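Acarbose/maltose binding protein GacH (Streptomyces glaucescens, PDB 3K01) binds acarbose and an acarbose homolog, and probably maltose, as the extracellular solute receptor of a bacterial ABC transporter. Local coordinates at residues K209-T212 with V213-E216; M257-G260 with P261-E265. All coordinates share one frame; numbering follows the deposited sequence. Where two conformers were deposited one is given.

Contact 1: residues K209-T212 with V213-E216; sequences KTVT and VDDE
Thr212 O receives the backbone N-H of Asp215 at 3.0 Å from Asp215 N. The N-H...O angle of 170° makes the bond nearly straight, yet the donor stands above the carbonyl plane of Thr212, 59° out of it. Val213 CG1 meets Val211 CG1 at 4.0 Å. The carboxylate of Asp214 lies across the side chain of Val211 at roughly a right angle, Asp214 OD1 coming within 3.9 Å of Val211 CG1. Together the four residues Thr212 to Asp215 form a type I beta turn, which carries the chain from the short strand 210-211 into helix 216-230. Asp215 is the N-cap of that helix. In the conformer given here, Asp215 CG is held between its own backbone N and carbonyl carbon (chi1 66°), which places the carboxylate over the first turn of the helix, where OD1 accepts the N-H of Gly218. Further out, Asp214 OD2 forms a salt bridge with Arg405, and Thr212 OG1 is hydrogen-bonded to Asp202 O. Helix 393-407 covers the two valines, Tyr404 touching both.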
loop_
_atom_site.group_PDB
_atom_site.type_symbol
_atom_site.label_atom_id
_atom_site.label_comp_id
_atom_site.label_asym_id
_atom_site.label_seq_id
_atom_site.Cartn_x
_atom_site.Cartn_y
_atom_site.Cartn_z
ATOM N N LYS A 209 -19.461 -11.712 -6.765
ATOM C CA LYS A 209 -18.537 -12.558 -7.517
ATOM C C LYS A 209 -18.566 -12.214 -9.007
ATOM O O LYS A 209 -18.797 -13.063 -9.867
ATOM C CB LYS A 209 -18.815 -14.041 -7.268
ATOM C CG LYS A 209 -18.387 -14.498 -5.870
ATOM C CD LYS A 209 -18.157 -16.005 -5.809
ATOM C CE LYS A 209 -19.474 -16.777 -5.819
ATOM N NZ LYS A 209 -20.172 -16.716 -4.494
ATOM N N THR A 210 -18.297 -10.940 -9.303
ATOM C CA THR A 210 -18.334 -10.436 -10.676
ATOM C C THR A 210 -17.021 -9.710 -10.989
ATOM O O THR A 210 -16.578 -8.894 -10.178
ATOM C CB THR A 210 -19.534 -9.482 -10.871
ATOM O OG1 THR A 210 -20.744 -10.167 -10.512
ATOM C CG2 THR A 210 -19.621 -8.998 -12.325
ATOM N N VAL A 211 -16.422 -10.017 -12.134
ATOM C CA VAL A 211 -15.260 -9.283 -12.619
ATOM C C VAL A 211 -15.743 -7.928 -13.156
ATOM O O VAL A 211 -16.691 -7.855 -13.950
ATOM C CB VAL A 211 -14.560 -10.092 -13.704
ATOM C CG1 VAL A 211 -13.515 -9.247 -14.445
ATOM C CG2 VAL A 211 -13.908 -11.302 -13.078
ATOM N N THR A 212 -15.104 -6.851 -12.715
ATOM C CA THR A 212 -15.517 -5.507 -13.119
ATOM C C THR A 212 -14.414 -4.717 -13.843
ATOM O O THR A 212 -14.689 -3.618 -14.343
ATOM C CB THR A 212 -16.044 -4.669 -11.934
ATOM O OG1 THR A 212 -15.042 -4.642 -10.920
ATOM C CG2 THR A 212 -17.335 -5.254 -11.336
ATOM N N VAL A 213 -13.203 -5.258 -13.925
ATOM C CA VAL A 213 -12.080 -4.537 -14.544
ATOM C C VAL A 213 -12.304 -4.217 -16.016
ATOM O O VAL A 213 -11.680 -3.289 -16.561
ATOM C CB VAL A 213 -10.768 -5.315 -14.367
ATOM C CG1 VAL A 213 -10.684 -6.501 -15.320
ATOM C CG2 VAL A 213 -9.539 -4.406 -14.507
ATOM N N ASP A 214 -13.205 -4.970 -16.649
ATOM C CA ASP A 214 -13.504 -4.768 -18.069
ATOM C C ASP A 214 -14.821 -4.046 -18.310
ATOM O O ASP A 214 -15.349 -4.078 -19.444
ATOM C CB ASP A 214 -13.419 -6.075 -18.870
ATOM C CG ASP A 214 -14.303 -7.178 -18.313
ATOM O OD1 ASP A 214 -14.968 -6.990 -17.278
ATOM O OD2 ASP A 214 -14.354 -8.240 -18.976
ATOM N N ASP A 215 -15.398 -3.427 -17.280
ATOM C CA ASP A 215 -16.506 -2.539 -17.572
ATOM C C ASP A 215 -15.965 -1.239 -18.181
ATOM O O ASP A 215 -14.758 -1.103 -18.426
ATOM C CB ASP A 215 -17.363 -2.308 -16.346
ATOM C CG ASP A 215 -16.647 -1.559 -15.273
ATOM O OD1 ASP A 215 -15.570 -0.962 -15.552
ATOM O OD2 ASP A 215 -17.172 -1.573 -14.137
ATOM N N GLU A 216 -16.854 -0.310 -18.504
ATOM C CA GLU A 216 -16.389 0.855 -19.232
ATOM C C GLU A 216 -15.377 1.687 -18.464
ATOM O O GLU A 216 -14.505 2.310 -19.083
ATOM C CB GLU A 216 -17.541 1.695 -19.767
ATOM C CG GLU A 216 -18.068 1.124 -21.120
ATOM C CD GLU A 216 -16.990 0.995 -22.246
ATOM O OE1 GLU A 216 -16.087 1.856 -22.361
ATOM O OE2 GLU A 216 -17.061 0.025 -23.040
#

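Contact 2: residues M257-G260 with P261-E265; sequences MVNG and PWAIE
Gly260 lies beneath the indole of Trp262 in a tight strand-to-helix connection, where strand 254-259 of the mixed sheet gives way to helix 264-268. The evidence for a CH-pi contact is direct: Gly260 CA sits 3.5 Å from the centroid of the six-membered ring of Trp262, only 10° off the ring normal. The indole reaches back over the glycine because Trp262 CG stands between its own backbone N and carbonyl carbon (chi1 54°). Ala263 N donates to Gly260 O at 3.0 Å in a nearly straight bond, from above the carbonyl plane of Gly260. Ala263 also turns its methyl to Asn259, CB lying 3.4 Å from both CG and ND2 of the Asn259 amide. That amide and the indole are inclined at 69° to each other, with Asn259 OD1 3.0 Å from Trp262 NE1. Outside the two segments, Trp242 meets the Trp262 ring, Trp191 touches both Asn259 and Trp262, and Phe146 of strand 132-148 packs on Asn259. Both ends of the Asn259 amide are engaged within 257-260: OD1 accepts Gly260 N at 2.8 Å, while ND2 points a weak bond at Met257 SD, 3.6 Å away.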
loop_
_atom_site.group_PDB
_atom_site.type_symbol
_atom_site.label_atom_id
_atom_site.label_comp_id
_atom_site.label_asym_id
_atom_site.label_seq_id
_atom_site.Cartn_x
_atom_site.Cartn_y
_atom_site.Cartn_z
ATOM N N MET A 257 5.283 13.108 -10.254
ATOM C CA MET A 257 5.268 11.639 -10.418
ATOM C C MET A 257 4.288 11.146 -9.372
ATOM O O MET A 257 3.917 11.870 -8.465
ATOM C CB MET A 257 6.633 10.994 -10.196
ATOM C CG MET A 257 7.131 11.119 -8.768
ATOM S SD MET A 257 8.638 10.136 -8.507
ATOM C CE MET A 257 9.141 10.602 -6.859
ATOM N N VAL A 258 3.856 9.896 -9.496
ATOM C CA VAL A 258 3.070 9.259 -8.438
ATOM C C VAL A 258 3.974 8.265 -7.721
ATOM O O VAL A 258 4.729 7.530 -8.356
ATOM C CB VAL A 258 1.856 8.569 -9.042
ATOM C CG1 VAL A 258 1.125 7.692 -8.013
ATOM C CG2 VAL A 258 0.934 9.604 -9.631
ATOM N N ASN A 259 3.942 8.274 -6.394
ATOM C CA ASN A 259 4.858 7.419 -5.655
ATOM C C ASN A 259 4.411 7.282 -4.221
ATOM O O ASN A 259 3.401 7.896 -3.821
ATOM C CB ASN A 259 6.296 7.955 -5.767
ATOM C CG ASN A 259 7.309 6.847 -5.891
ATOM O OD1 ASN A 259 7.132 5.753 -5.340
ATOM N ND2 ASN A 259 8.373 7.105 -6.649
ATOM N N GLY A 260 5.138 6.479 -3.450
ATOM C CA GLY A 260 4.762 6.231 -2.064
ATOM C C GLY A 260 5.805 6.719 -1.089
ATOM O O GLY A 260 6.840 7.264 -1.464
ATOM N N PRO A 261 5.552 6.523 0.212
ATOM C CA PRO A 261 6.458 7.001 1.265
ATOM C C PRO A 261 7.878 6.472 1.106
ATOM O O PRO A 261 8.838 7.160 1.475
ATOM C CB PRO A 261 5.809 6.462 2.553
ATOM C CG PRO A 261 4.324 6.400 2.171
ATOM C CD PRO A 261 4.339 5.887 0.766
ATOM N N TRP A 262 8.019 5.278 0.542
ATOM C CA TRP A 262 9.316 4.648 0.343
ATOM C C TRP A 262 10.225 5.449 -0.594
ATOM O O TRP A 262 11.428 5.176 -0.663
ATOM C CB TRP A 262 9.142 3.212 -0.210
ATOM C CG TRP A 262 8.309 3.190 -1.429
ATOM C CD1 TRP A 262 8.729 3.426 -2.708
ATOM C CD2 TRP A 262 6.898 2.961 -1.507
ATOM N NE1 TRP A 262 7.667 3.362 -3.579
ATOM C CE2 TRP A 262 6.531 3.065 -2.863
ATOM C CE3 TRP A 262 5.908 2.676 -0.562
ATOM C CZ2 TRP A 262 5.205 2.902 -3.307
ATOM C CZ3 TRP A 262 4.577 2.493 -1.008
ATOM C CH2 TRP A 262 4.242 2.628 -2.367
ATOM N N ALA A 263 9.673 6.415 -1.325
ATOM C CA ALA A 263 10.457 7.239 -2.271
ATOM C C ALA A 263 11.022 8.527 -1.689
ATOM O O ALA A 263 11.834 9.192 -2.339
ATOM C CB ALA A 263 9.635 7.574 -3.494
ATOM N N ILE A 264 10.514 8.947 -0.533
ATOM C CA ILE A 264 10.817 10.279 0.013
ATOM C C ILE A 264 12.310 10.513 0.231
ATOM O O ILE A 264 12.826 11.547 -0.185
ATOM C CB ILE A 264 10.000 10.527 1.297
ATOM C CG1 ILE A 264 8.496 10.663 0.972
ATOM C CG2 ILE A 264 10.523 11.756 2.042
ATOM C CD1 ILE A 264 8.101 11.935 0.276
ATOM N N GLU A 265 12.990 9.581 0.869
ATOM C CA GLU A 265 14.407 9.816 1.134
ATOM C C GLU A 265 15.212 9.902 -0.160
ATOM O O GLU A 265 16.092 10.765 -0.298
ATOM C CB GLU A 265 14.964 8.776 2.108
ATOM C CG GLU A 265 14.404 8.975 3.521
ATOM C CD GLU A 265 14.701 10.362 4.084
ATOM O OE1 GLU A 265 15.883 10.760 4.062
ATOM O OE2 GLU A 265 13.766 11.075 4.523
#

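Contact 1 and contact 2 are separate local connections in series along the chain, their centres 30 Å apart and their nearest atoms about 17 Å apart, so they do not touch. Both carry a strand toward a helix, but in different settings: the centre of contact 1 is about 22 Å, and that of contact 2 about 12 Å, from the centre of the chain. Contact 1 includes strand 210-211 of the two-stranded sheet and lies against helix 393-407, whereas 257-265 continues a strand of the large mixed sheet. The chain runs on from contact 1 through helix 216-230, strand 234-235 and helix 241-251, and the last packs on contact 2. Trp191, Trp242 and Trp262 gather aromatic rings there, a composition consistent with sugar binding in this receptor family.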